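Local coordinates for probable transcriptional regulator (Rhodococcus jostii, PDB 3ON2), which is of unknown function but probably binds regulatory DNA as a transcription factor of the TetR family, at residues S99-H104 with G166-A171; A19-T24 with D61-S66; R15-R20 with L33-L38. All coordinates share one frame; numbering follows the deposited sequence. Where two conformers were deposited one is given.

How the contacts relate
All three contacts join helices through apolar side chains, alanines and leucines, but what surrounds that packing changes with its place in the fold. Contacts 2 and 3 are buried and belong together: both use helix 13-28, their segments overlap at A19 and R20, and their centres lie about 8 Å apart in the probable DNA-binding domain. Contact 1, partly buried, ties helix 86-103 to helix 153-172 in the TetR-like C-terminal domain. It nears contact 2 through H104, whose ND1 lies 3.9 Å from E22 OE2 in plain packing. The side chains that meet in contact 1 are all apolar. Beside contact 2, E22 forms a salt bridge with R70, further along helix 56-81, and contact 3 has a polar outer side that holds a sulfate.

Contact 1. Residues S99-H104 with G166-A171; sequences SFALAH and GIATLA
A101 and A168 are the nearest backbone pair, their CA atoms 6.4 Å apart, between two helices in the all-helical C-terminal domain of the TetR fold. The short segments run roughly the same way, 32° apart, with their axes 9.5 Å from each other. Where the backbones come nearest, the two methyls face one another, A101 CB lying 3.7 Å from A168 CB, and neither residue has a torsion with which to adjust the fit. One residue on, L102 does the reaching. Its CG stands anti to the carbonyl carbon (chi1 -61°) and the chain runs on extended, which carries the forked end across to the neighbouring helix. The fork sits astride A171: CB of that alanine is 3.9 Å from L102 CD1 and 4.0 Å from L102 CD2. A different direction is taken by F100, whose side chain packs on L71 and A74 of helix 56-81. One face of its ring is met from within its own segment, where the helix has just ended; CD2 of H104 stands 3.6 Å above the plane, over the centre of the F100 ring. Back at the interface, L102 CD2 also rests against the backbone of the partner helix, 3.6 Å from A168 O.

Contact 2. Residues A19-T24 with D61-S66; sequences ARAEST and DALAES
L63 meets A21 and E22 where helix 56-81, the long helix leading out of the probable DNA-binding domain, packs against helix 13-28 of the TetR N-terminal region. Along 61-66 the residues differ in their duties. After D61, which takes no part, A62 turns to an earlier part of helix 13-28, against R14 and L18. Then comes L63, the residue that carries this contact. With its CG turned away from the carbonyl carbon and set beside the backbone N (chi1 -81°), the two methyls divide the work: CD1 comes 3.9 Å from A21 CB, while CD2 settles beside E22, 4.1 Å from its backbone N and 4.2 Å from its CB. Past A64 and E65, S66 points its CB back toward helix 13-28, and its OG is hydrogen-bonded to R70 NE. That bond stays within helix 56-81 and helps position R70, four residues on, which reaches across to E22. The glutamate has CG anti to the backbone N (chi1 -168°) and an extended chain that brings OE1 into a salt bridge with R70 NH2. The implication is a division of labour: between these segments L63 supplies the apolar packing, while R70 adds a charge pairing between the same two helices.

Contact 3. Residues R15-R20 with L33-L38; sequences RVLLAR and LSLRQL. With SO4 (sulfate ion), chain E.
L17 and L38 pack helix 13-28 against helix 35-41, the first helix of the predicted helix-turn-helix. L17 CD2 lies 3.5 Å from L38 O, and its other methyl, CD1, is 4.3 Å from L35 CD1. R20 adds its CB, which meets L38 CD2. On the solvent side of helix 35-41 a sulfate, probably from the crystallisation liquor, sits at the helix start. R36 can be followed around it. CB and CG pass alongside O2, CG only 3.1 Å from it; CD then turns the chain, bent at chi3 (-77°), so that the guanidinium meets the anion edge-on. NE bonds to O2 at 2.7 Å and NH1 to O1 at 2.8 Å. Backbone N-H groups add two more bonds, L35 N to O3 (2.7 Å) and R36 N to O2 (2.9 Å). S34 caps the helix, its OG accepting from Q37 N at 3.2 Å, nearly straight at 170°. With an alanine here, Q37 N would probably lose its capping acceptor and the first turn of the helix be less firmly held. Such an anion site is consistent with a place for a DNA phosphate. Among its neighbours, helix 35-41 packs against both helix 13-28 and helix 56-81: L38 also touches A21 and T24 of the former and L59 of the latter, while L33, just before the helix, reaches L60.

Contact 1. Residues S99-H104 with G166-A171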
ATOM      1  N   SER A  99       5.063  -4.196   6.745  1.00 14.77           N
ATOM      2  CA  SER A  99       4.336  -5.476   6.642  1.00 15.79           C
ATOM      3  C   SER A  99       3.474  -5.585   5.393  1.00 15.50           C
ATOM      4  O   SER A  99       3.431  -6.663   4.759  1.00 15.35           O
ATOM      5  CB  SER A  99       3.449  -5.709   7.860  1.00 15.68           C
ATOM      6  OG  SER A  99       4.282  -5.836   8.977  1.00 20.72           O
ATOM      7  N   PHE A 100       2.778  -4.493   5.056  1.00 14.87           N
ATOM      8  CA  PHE A 100       1.969  -4.481   3.836  1.00 15.29           C
ATOM      9  C   PHE A 100       2.814  -4.724   2.583  1.00 15.36           C
ATOM     10  O   PHE A 100       2.459  -5.535   1.709  1.00 14.93           O
ATOM     11  CB  PHE A 100       1.211  -3.146   3.678  1.00 15.39           C
ATOM     12  CG  PHE A 100       0.215  -3.152   2.560  1.00 16.07           C
ATOM     13  CD1 PHE A 100      -1.119  -3.469   2.807  1.00 17.86           C
ATOM     14  CD2 PHE A 100       0.613  -2.861   1.240  1.00 15.94           C
ATOM     15  CE1 PHE A 100      -2.057  -3.480   1.748  1.00 17.26           C
ATOM     16  CE2 PHE A 100      -0.303  -2.886   0.190  1.00 15.85           C
ATOM     17  CZ  PHE A 100      -1.642  -3.196   0.444  1.00 17.65           C
ATOM     18  N   ALA A 101       3.900  -3.959   2.488  1.00 15.71           N
ATOM     19  CA  ALA A 101       4.826  -4.019   1.373  1.00 16.20           C
ATOM     20  C   ALA A 101       5.375  -5.434   1.187  1.00 17.04           C
ATOM     21  O   ALA A 101       5.428  -5.953   0.057  1.00 16.78           O
ATOM     22  CB  ALA A 101       5.953  -3.031   1.603  1.00 16.33           C
ATOM     23  N   LEU A 102       5.764  -6.079   2.289  1.00 17.47           N
ATOM     24  CA  LEU A 102       6.374  -7.393   2.185  1.00 18.64           C
ATOM     25  C   LEU A 102       5.341  -8.497   1.932  1.00 18.89           C
ATOM     26  O   LEU A 102       5.651  -9.518   1.307  1.00 18.99           O
ATOM     27  CB  LEU A 102       7.301  -7.659   3.386  1.00 20.09           C
ATOM     28  CG  LEU A 102       8.492  -6.653   3.524  1.00 20.86           C
ATOM     29  CD1 LEU A 102       9.344  -6.939   4.773  1.00 23.83           C
ATOM     30  CD2 LEU A 102       9.417  -6.598   2.236  1.00 23.31           C
ATOM     31  N   ALA A 103       4.097  -8.269   2.352  1.00 18.17           N
ATOM     32  CA  ALA A 103       3.023  -9.209   2.057  1.00 18.35           C
ATOM     33  C   ALA A 103       2.428  -9.061   0.664  1.00 18.01           C
ATOM     34  O   ALA A 103       1.724  -9.966   0.215  1.00 18.16           O
ATOM     35  CB  ALA A 103       1.918  -9.133   3.089  1.00 17.67           C
ATOM     36  N   HIS A 104       2.662  -7.930   0.002  1.00 17.57           N
ATOM     37  CA  HIS A 104       2.031  -7.644  -1.286  1.00 17.42           C
ATOM     38  C   HIS A 104       3.048  -7.019  -2.233  1.00 17.45           C
ATOM     39  O   HIS A 104       2.831  -5.925  -2.771  1.00 17.21           O
ATOM     40  CB  HIS A 104       0.865  -6.670  -1.091  1.00 16.76           C
ATOM     41  CG  HIS A 104      -0.138  -7.129  -0.087  1.00 17.79           C
ATOM     42  ND1 HIS A 104      -1.123  -8.049  -0.387  1.00 19.60           N
ATOM     43  CD2 HIS A 104      -0.330  -6.782   1.206  1.00 19.54           C
ATOM     44  CE1 HIS A 104      -1.877  -8.250   0.681  1.00 19.32           C
ATOM     45  NE2 HIS A 104      -1.420  -7.490   1.661  1.00 20.93           N
ATOM     46  N   GLY A 166      12.182   2.607   1.859  1.00 10.44           N
ATOM     47  CA  GLY A 166      13.587   2.187   1.744  1.00 11.14           C
ATOM     48  C   GLY A 166      13.875   0.885   2.491  1.00 11.36           C
ATOM     49  O   GLY A 166      14.485  -0.008   1.937  1.00 12.18           O
ATOM     50  N   ILE A 167      13.411   0.776   3.738  1.00 11.65           N
ATOM     51  CA  ILE A 167      13.517  -0.476   4.496  1.00 12.19           C
ATOM     52  C   ILE A 167      12.841  -1.666   3.764  1.00 12.61           C
ATOM     53  O   ILE A 167      13.464  -2.736   3.587  1.00 13.41           O
ATOM     54  CB  ILE A 167      13.025  -0.333   5.987  1.00 11.97           C
ATOM     55  CG1 ILE A 167      13.942   0.625   6.770  1.00 11.54           C
ATOM     56  CG2 ILE A 167      13.065  -1.732   6.704  1.00 13.01           C
ATOM     57  CD1 ILE A 167      13.434   0.925   8.242  1.00 11.74           C
ATOM     58  N   ALA A 168      11.593  -1.491   3.331  1.00 12.81           N
ATOM     59  CA  ALA A 168      10.882  -2.546   2.594  1.00 13.51           C
ATOM     60  C   ALA A 168      11.631  -2.953   1.299  1.00 13.92           C
ATOM     61  O   ALA A 168      11.727  -4.148   0.965  1.00 13.84           O
ATOM     62  CB  ALA A 168       9.433  -2.121   2.300  1.00 13.96           C
ATOM     63  N   THR A 169      12.183  -1.960   0.599  1.00 13.64           N
ATOM     64  CA  THR A 169      12.971  -2.184  -0.607  1.00 14.06           C
ATOM     65  C   THR A 169      14.256  -3.000  -0.308  1.00 14.29           C
ATOM     66  O   THR A 169      14.566  -3.998  -1.014  1.00 14.59           O
ATOM     67  CB  THR A 169      13.299  -0.835  -1.301  1.00 13.95           C
ATOM     68  OG1 THR A 169      12.078  -0.171  -1.649  1.00 13.43           O
ATOM     69  CG2 THR A 169      14.135  -1.050  -2.570  1.00 14.94           C
ATOM     70  N   LEU A 170      14.967  -2.633   0.759  1.00 13.86           N
ATOM     71  CA  LEU A 170      16.157  -3.379   1.159  1.00 14.84           C
ATOM     72  C   LEU A 170      15.781  -4.813   1.517  1.00 15.49           C
ATOM     73  O   LEU A 170      16.494  -5.760   1.141  1.00 16.21           O
ATOM     74  CB  LEU A 170      16.905  -2.712   2.348  1.00 14.36           C
ATOM     75  CG  LEU A 170      17.601  -1.345   2.144  1.00 14.99           C
ATOM     76  CD1 LEU A 170      18.642  -1.011   3.246  1.00 13.92           C
ATOM     77  CD2 LEU A 170      18.267  -1.261   0.784  1.00 16.00           C
ATOM     78  N   ALA A 171      14.674  -4.971   2.234  1.00 15.41           N
ATOM     79  CA  ALA A 171      14.242  -6.284   2.688  1.00 17.38           C
ATOM     80  C   ALA A 171      13.884  -7.151   1.480  1.00 18.91           C
ATOM     81  O   ALA A 171      14.359  -8.290   1.359  1.00 19.39           O
ATOM     82  CB  ALA A 171      13.066  -6.165   3.703  1.00 16.47           C
TER

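Contact 2. Residues A19-T24 with D61-S66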
ATOM      1  N   ALA A  19      -9.676 -11.005  -7.853  1.00 19.31           N
ATOM      2  CA  ALA A  19      -9.026 -11.945  -6.918  1.00 20.45           C
ATOM      3  C   ALA A  19      -8.054 -12.916  -7.645  1.00 21.23           C
ATOM      4  O   ALA A  19      -6.930 -13.174  -7.193  1.00 21.54           O
ATOM      5  CB  ALA A  19     -10.068 -12.730  -6.140  1.00 21.09           C
ATOM      6  N   ARG A  20      -8.504 -13.451  -8.772  1.00 21.71           N
ATOM      7  CA  ARG A  20      -7.650 -14.277  -9.633  1.00 22.76           C
ATOM      8  C   ARG A  20      -6.430 -13.510 -10.176  1.00 22.01           C
ATOM      9  O   ARG A  20      -5.308 -14.037 -10.160  1.00 21.73           O
ATOM     10  CB  ARG A  20      -8.476 -14.815 -10.802  1.00 23.67           C
ATOM     11  CG  ARG A  20      -9.315 -16.024 -10.471  1.00 28.32           C
ATOM     12  CD  ARG A  20     -10.243 -16.375 -11.615  1.00 34.56           C
ATOM     13  NE  ARG A  20     -11.179 -17.448 -11.259  1.00 39.72           N
ATOM     14  CZ  ARG A  20     -10.935 -18.746 -11.430  1.00 41.85           C
ATOM     15  NH1 ARG A  20      -9.774 -19.143 -11.945  1.00 43.03           N
ATOM     16  NH2 ARG A  20     -11.847 -19.646 -11.074  1.00 43.84           N
ATOM     17  N   ALA A  21      -6.642 -12.272 -10.656  1.00 20.77           N
ATOM     18  CA  ALA A  21      -5.549 -11.455 -11.199  1.00 20.21           C
ATOM     19  C   ALA A  21      -4.480 -11.204 -10.164  1.00 20.51           C
ATOM     20  O   ALA A  21      -3.284 -11.272 -10.476  1.00 19.51           O
ATOM     21  CB  ALA A  21      -6.068 -10.118 -11.751  1.00 20.29           C
ATOM     22  N   GLU A  22      -4.912 -10.921  -8.931  1.00 20.90           N
ATOM     23  CA  GLU A  22      -3.968 -10.645  -7.843  1.00 22.31           C
ATOM     24  C   GLU A  22      -3.157 -11.903  -7.553  1.00 22.78           C
ATOM     25  O   GLU A  22      -1.945 -11.821  -7.367  1.00 23.30           O
ATOM     26  CB  GLU A  22      -4.673 -10.143  -6.584  1.00 22.02           C
ATOM     27  CG  GLU A  22      -3.676  -9.576  -5.565  1.00 25.39           C
ATOM     28  CD  GLU A  22      -4.326  -8.926  -4.350  1.00 26.96           C
ATOM     29  OE1 GLU A  22      -5.502  -8.520  -4.448  1.00 30.41           O
ATOM     30  OE2 GLU A  22      -3.645  -8.816  -3.301  1.00 26.35           O
ATOM     31  N   SER A  23      -3.819 -13.061  -7.563  1.00 22.71           N
ATOM     32  CA  SER A  23      -3.118 -14.334  -7.322  1.00 23.98           C
ATOM     33  C   SER A  23      -2.035 -14.614  -8.396  1.00 23.74           C
ATOM     34  O   SER A  23      -0.915 -14.990  -8.080  1.00 24.43           O
ATOM     35  CB  SER A  23      -4.125 -15.488  -7.213  1.00 24.26           C
ATOM     36  OG  SER A  23      -3.470 -16.716  -6.900  1.00 27.16           O
ATOM     37  N   THR A  24      -2.371 -14.405  -9.661  1.00 23.36           N
ATOM     38  CA  THR A  24      -1.403 -14.524 -10.742  1.00 23.49           C
ATOM     39  C   THR A  24      -0.294 -13.467 -10.673  1.00 23.38           C
ATOM     40  O   THR A  24       0.887 -13.763 -10.929  1.00 22.88           O
ATOM     41  CB  THR A  24      -2.143 -14.419 -12.061  1.00 23.44           C
ATOM     42  OG1 THR A  24      -3.120 -15.461 -12.093  1.00 24.01           O
ATOM     43  CG2 THR A  24      -1.201 -14.562 -13.252  1.00 24.09           C
ATOM     44  N   ASP A  61      -5.693  -0.867 -13.644  1.00 15.71           N
ATOM     45  CA  ASP A  61      -6.120   0.328 -12.912  1.00 15.85           C
ATOM     46  C   ASP A  61      -6.944  -0.087 -11.678  1.00 15.65           C
ATOM     47  O   ASP A  61      -6.773   0.488 -10.604  1.00 14.84           O
ATOM     48  CB  ASP A  61      -6.964   1.249 -13.807  1.00 17.30           C
ATOM     49  CG  ASP A  61      -6.140   1.972 -14.903  1.00 20.17           C
ATOM     50  OD1 ASP A  61      -4.878   1.896 -14.912  1.00 22.15           O
ATOM     51  OD2 ASP A  61      -6.778   2.651 -15.752  1.00 23.81           O
ATOM     52  N   ALA A  62      -7.835  -1.070 -11.853  1.00 15.49           N
ATOM     53  CA  ALA A  62      -8.662  -1.607 -10.765  1.00 15.86           C
ATOM     54  C   ALA A  62      -7.828  -2.275  -9.669  1.00 15.84           C
ATOM     55  O   ALA A  62      -8.092  -2.052  -8.493  1.00 15.84           O
ATOM     56  CB  ALA A  62      -9.727  -2.576 -11.299  1.00 15.97           C
ATOM     57  N   LEU A  63      -6.828  -3.070 -10.055  1.00 15.67           N
ATOM     58  CA  LEU A  63      -5.898  -3.694  -9.101  1.00 15.82           C
ATOM     59  C   LEU A  63      -5.101  -2.663  -8.318  1.00 16.11           C
ATOM     60  O   LEU A  63      -4.983  -2.738  -7.085  1.00 15.65           O
ATOM     61  CB  LEU A  63      -4.908  -4.585  -9.855  1.00 16.54           C
ATOM     62  CG  LEU A  63      -5.411  -5.972 -10.231  1.00 17.31           C
ATOM     63  CD1 LEU A  63      -4.468  -6.629 -11.264  1.00 20.42           C
ATOM     64  CD2 LEU A  63      -5.517  -6.830  -8.969  1.00 19.95           C
ATOM     65  N   ALA A  64      -4.590  -1.674  -9.046  1.00 16.36           N
ATOM     66  CA  ALA A  64      -3.822  -0.578  -8.445  1.00 16.94           C
ATOM     67  C   ALA A  64      -4.692   0.227  -7.471  1.00 17.35           C
ATOM     68  O   ALA A  64      -4.267   0.525  -6.352  1.00 17.20           O
ATOM     69  CB  ALA A  64      -3.256   0.319  -9.538  1.00 16.65           C
ATOM     70  N   GLU A  65      -5.898   0.594  -7.894  1.00 18.19           N
ATOM     71  CA  GLU A  65      -6.832   1.335  -7.020  1.00 18.94           C
ATOM     72  C   GLU A  65      -7.168   0.544  -5.753  1.00 18.93           C
ATOM     73  O   GLU A  65      -7.093   1.067  -4.641  1.00 19.00           O
ATOM     74  CB  GLU A  65      -8.120   1.686  -7.780  1.00 19.88           C
ATOM     75  CG  GLU A  65      -8.985   2.723  -7.050  1.00 22.33           C
ATOM     76  CD  GLU A  65     -10.441   2.677  -7.476  1.00 26.21           C
ATOM     77  OE1 GLU A  65     -10.867   1.670  -8.101  1.00 27.21           O
ATOM     78  OE2 GLU A  65     -11.162   3.645  -7.168  1.00 28.16           O
ATOM     79  N   SER A  66      -7.503  -0.727  -5.940  1.00 18.69           N
ATOM     80  CA  SER A  66      -7.790  -1.631  -4.840  1.00 19.50           C
ATOM     81  C   SER A  66      -6.604  -1.775  -3.870  1.00 18.35           C
ATOM     82  O   SER A  66      -6.806  -1.879  -2.645  1.00 17.65           O
ATOM     83  CB  SER A  66      -8.142  -3.006  -5.394  1.00 19.93           C
ATOM     84  OG  SER A  66      -8.313  -3.912  -4.324  1.00 25.06           O
TER

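Contact 3. Residues R15-R20 with L33-L38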
ATOM      1  N   ARG A  15     -15.247  -8.845  -9.122  0.50 21.09           N
ATOM      2  CA  ARG A  15     -14.573  -9.303  -7.909  0.50 21.22           C
ATOM      3  C   ARG A  15     -13.792 -10.589  -8.158  0.50 20.58           C
ATOM      4  O   ARG A  15     -12.648 -10.710  -7.733  0.50 19.84           O
ATOM      5  CB  ARG A  15     -15.563  -9.522  -6.775  0.50 21.44           C
ATOM      6  CG  ARG A  15     -14.931 -10.225  -5.572  0.50 23.61           C
ATOM      7  CD  ARG A  15     -13.964  -9.316  -4.836  0.50 25.35           C
ATOM      8  NE  ARG A  15     -12.574  -9.467  -5.267  0.50 24.76           N
ATOM      9  CZ  ARG A  15     -11.745  -8.444  -5.394  0.50 25.99           C
ATOM     10  NH1 ARG A  15     -12.173  -7.197  -5.159  0.50 26.06           N
ATOM     11  NH2 ARG A  15     -10.496  -8.659  -5.764  0.50 27.50           N
ATOM     12  N   VAL A  16     -14.413 -11.535  -8.862  1.00 20.37           N
ATOM     13  CA  VAL A  16     -13.783 -12.837  -9.112  1.00 21.02           C
ATOM     14  C   VAL A  16     -12.505 -12.628  -9.926  1.00 20.24           C
ATOM     15  O   VAL A  16     -11.465 -13.171  -9.599  1.00 19.62           O
ATOM     16  CB  VAL A  16     -14.743 -13.789  -9.901  1.00 21.23           C
ATOM     17  CG1 VAL A  16     -14.039 -15.092 -10.262  1.00 23.82           C
ATOM     18  CG2 VAL A  16     -15.988 -14.081  -9.103  1.00 23.17           C
ATOM     19  N   LEU A  17     -12.607 -11.835 -10.993  1.00 20.10           N
ATOM     20  CA  LEU A  17     -11.436 -11.565 -11.849  1.00 20.22           C
ATOM     21  C   LEU A  17     -10.329 -10.843 -11.118  1.00 19.50           C
ATOM     22  O   LEU A  17      -9.173 -11.162 -11.323  1.00 19.66           O
ATOM     23  CB  LEU A  17     -11.809 -10.815 -13.122  1.00 20.31           C
ATOM     24  CG  LEU A  17     -12.530 -11.704 -14.143  1.00 22.68           C
ATOM     25  CD1 LEU A  17     -12.925 -10.881 -15.349  1.00 24.07           C
ATOM     26  CD2 LEU A  17     -11.629 -12.847 -14.587  1.00 25.01           C
ATOM     27  N   LEU A  18     -10.681  -9.889 -10.261  1.00 19.07           N
ATOM     28  CA  LEU A  18      -9.666  -9.180  -9.488  1.00 18.94           C
ATOM     29  C   LEU A  18      -8.949 -10.097  -8.496  1.00 18.61           C
ATOM     30  O   LEU A  18      -7.740  -9.968  -8.311  1.00 17.40           O
ATOM     31  CB  LEU A  18     -10.250  -7.968  -8.748  1.00 18.67           C
ATOM     32  CG  LEU A  18     -10.462  -6.650  -9.486  1.00 19.02           C
ATOM     33  CD1 LEU A  18     -11.390  -5.667  -8.712  1.00 18.52           C
ATOM     34  CD2 LEU A  18      -9.101  -6.005  -9.779  1.00 19.26           C
ATOM     35  N   ALA A  19      -9.676 -11.005  -7.853  1.00 19.31           N
ATOM     36  CA  ALA A  19      -9.026 -11.945  -6.918  1.00 20.45           C
ATOM     37  C   ALA A  19      -8.054 -12.916  -7.645  1.00 21.23           C
ATOM     38  O   ALA A  19      -6.930 -13.174  -7.193  1.00 21.54           O
ATOM     39  CB  ALA A  19     -10.068 -12.730  -6.140  1.00 21.09           C
ATOM     40  N   ARG A  20      -8.504 -13.451  -8.772  1.00 21.71           N
ATOM     41  CA  ARG A  20      -7.650 -14.277  -9.633  1.00 22.76           C
ATOM     42  C   ARG A  20      -6.430 -13.510 -10.176  1.00 22.01           C
ATOM     43  O   ARG A  20      -5.308 -14.037 -10.160  1.00 21.73           O
ATOM     44  CB  ARG A  20      -8.476 -14.815 -10.802  1.00 23.67           C
ATOM     45  CG  ARG A  20      -9.315 -16.024 -10.471  1.00 28.32           C
ATOM     46  CD  ARG A  20     -10.243 -16.375 -11.615  1.00 34.56           C
ATOM     47  NE  ARG A  20     -11.179 -17.448 -11.259  1.00 39.72           N
ATOM     48  CZ  ARG A  20     -10.935 -18.746 -11.430  1.00 41.85           C
ATOM     49  NH1 ARG A  20      -9.774 -19.143 -11.945  1.00 43.03           N
ATOM     50  NH2 ARG A  20     -11.847 -19.646 -11.074  1.00 43.84           N
ATOM     51  N   LEU A  33       0.036 -11.405 -16.388  1.00 31.58           N
ATOM     52  CA  LEU A  33      -1.383 -11.049 -16.350  1.00 30.08           C
ATOM     53  C   LEU A  33      -1.997 -10.950 -17.723  1.00 28.93           C
ATOM     54  O   LEU A  33      -1.558 -10.151 -18.564  1.00 29.23           O
ATOM     55  CB  LEU A  33      -1.619  -9.730 -15.617  1.00 30.21           C
ATOM     56  CG  LEU A  33      -1.640  -9.743 -14.096  1.00 30.21           C
ATOM     57  CD1 LEU A  33      -1.999  -8.365 -13.623  1.00 30.24           C
ATOM     58  CD2 LEU A  33      -2.663 -10.758 -13.587  1.00 30.88           C
ATOM     59  N   SER A  34      -3.046 -11.738 -17.932  1.00 26.52           N
ATOM     60  CA  SER A  34      -3.826 -11.629 -19.150  1.00 24.79           C
ATOM     61  C   SER A  34      -5.311 -11.618 -18.832  1.00 22.99           C
ATOM     62  O   SER A  34      -5.822 -12.540 -18.191  1.00 22.22           O
ATOM     63  CB  SER A  34      -3.485 -12.779 -20.115  1.00 24.88           C
ATOM     64  OG  SER A  34      -4.401 -12.808 -21.196  1.00 25.70           O
ATOM     65  N   LEU A  35      -6.008 -10.586 -19.290  1.00 21.61           N
ATOM     66  CA  LEU A  35      -7.450 -10.508 -19.055  1.00 20.84           C
ATOM     67  C   LEU A  35      -8.155 -11.673 -19.744  1.00 21.05           C
ATOM     68  O   LEU A  35      -9.027 -12.324 -19.168  1.00 20.73           O
ATOM     69  CB  LEU A  35      -8.008  -9.175 -19.542  1.00 20.51           C
ATOM     70  CG  LEU A  35      -9.514  -8.894 -19.378  1.00 19.77           C
ATOM     71  CD1 LEU A  35     -10.019  -9.166 -17.960  1.00 17.54           C
ATOM     72  CD2 LEU A  35      -9.806  -7.433 -19.789  1.00 19.70           C
ATOM     73  N   ARG A  36      -7.738 -11.962 -20.967  1.00 20.97           N
ATOM     74  CA  ARG A  36      -8.319 -13.064 -21.701  1.00 21.97           C
ATOM     75  C   ARG A  36      -8.104 -14.388 -20.977  1.00 22.36           C
ATOM     76  O   ARG A  36      -9.026 -15.165 -20.853  1.00 22.61           O
ATOM     77  CB  ARG A  36      -7.754 -13.117 -23.107  1.00 22.13           C
ATOM     78  CG  ARG A  36      -8.225 -11.971 -23.994  1.00 23.44           C
ATOM     79  CD  ARG A  36      -7.407 -11.971 -25.264  1.00 26.10           C
ATOM     80  NE  ARG A  36      -6.098 -11.397 -25.006  1.00 26.13           N
ATOM     81  CZ  ARG A  36      -5.044 -11.529 -25.797  1.00 28.14           C
ATOM     82  NH1 ARG A  36      -3.893 -10.937 -25.476  1.00 26.29           N
ATOM     83  NH2 ARG A  36      -5.142 -12.261 -26.904  1.00 29.23           N
ATOM     84  N   GLN A  37      -6.907 -14.650 -20.474  1.00 23.35           N
ATOM     85  CA  GLN A  37      -6.695 -15.889 -19.733  1.00 25.57           C
ATOM     86  C   GLN A  37      -7.518 -15.950 -18.436  1.00 26.36           C
ATOM     87  O   GLN A  37      -8.094 -16.995 -18.091  1.00 26.44           O
ATOM     88  CB  GLN A  37      -5.228 -16.052 -19.384  1.00 26.45           C
ATOM     89  CG  GLN A  37      -4.377 -16.562 -20.507  1.00 29.19           C
ATOM     90  CD  GLN A  37      -3.012 -16.967 -20.020  1.00 34.12           C
ATOM     91  OE1 GLN A  37      -2.228 -16.136 -19.560  1.00 36.98           O
ATOM     92  NE2 GLN A  37      -2.720 -18.253 -20.101  1.00 35.40           N
ATOM     93  N   LEU A  38      -7.582 -14.829 -17.722  1.00 26.80           N
ATOM     94  CA  LEU A  38      -8.249 -14.815 -16.421  1.00 27.54           C
ATOM     95  C   LEU A  38      -9.728 -15.083 -16.612  1.00 28.14           C
ATOM     96  O   LEU A  38     -10.330 -15.816 -15.836  1.00 27.84           O
ATOM     97  CB  LEU A  38      -8.026 -13.489 -15.705  1.00 26.90           C
ATOM     98  CG  LEU A  38      -6.585 -13.260 -15.276  1.00 28.28           C
ATOM     99  CD1 LEU A  38      -6.349 -11.771 -15.063  1.00 28.54           C
ATOM    100  CD2 LEU A  38      -6.242 -14.073 -14.006  1.00 29.81           C
TER
HETATM  101  S   SO4 E 200      -4.987  -9.269 -22.372  1.00 35.30           S
HETATM  102  O1  SO4 E 200      -3.734  -9.835 -22.870  1.00 36.34           O
HETATM  103  O2  SO4 E 200      -6.034 -10.280 -22.522  1.00 35.83           O
HETATM  104  O3  SO4 E 200      -4.827  -8.884 -20.961  1.00 33.89           O
HETATM  105  O4  SO4 E 200      -5.408  -8.131 -23.167  1.00 35.90           O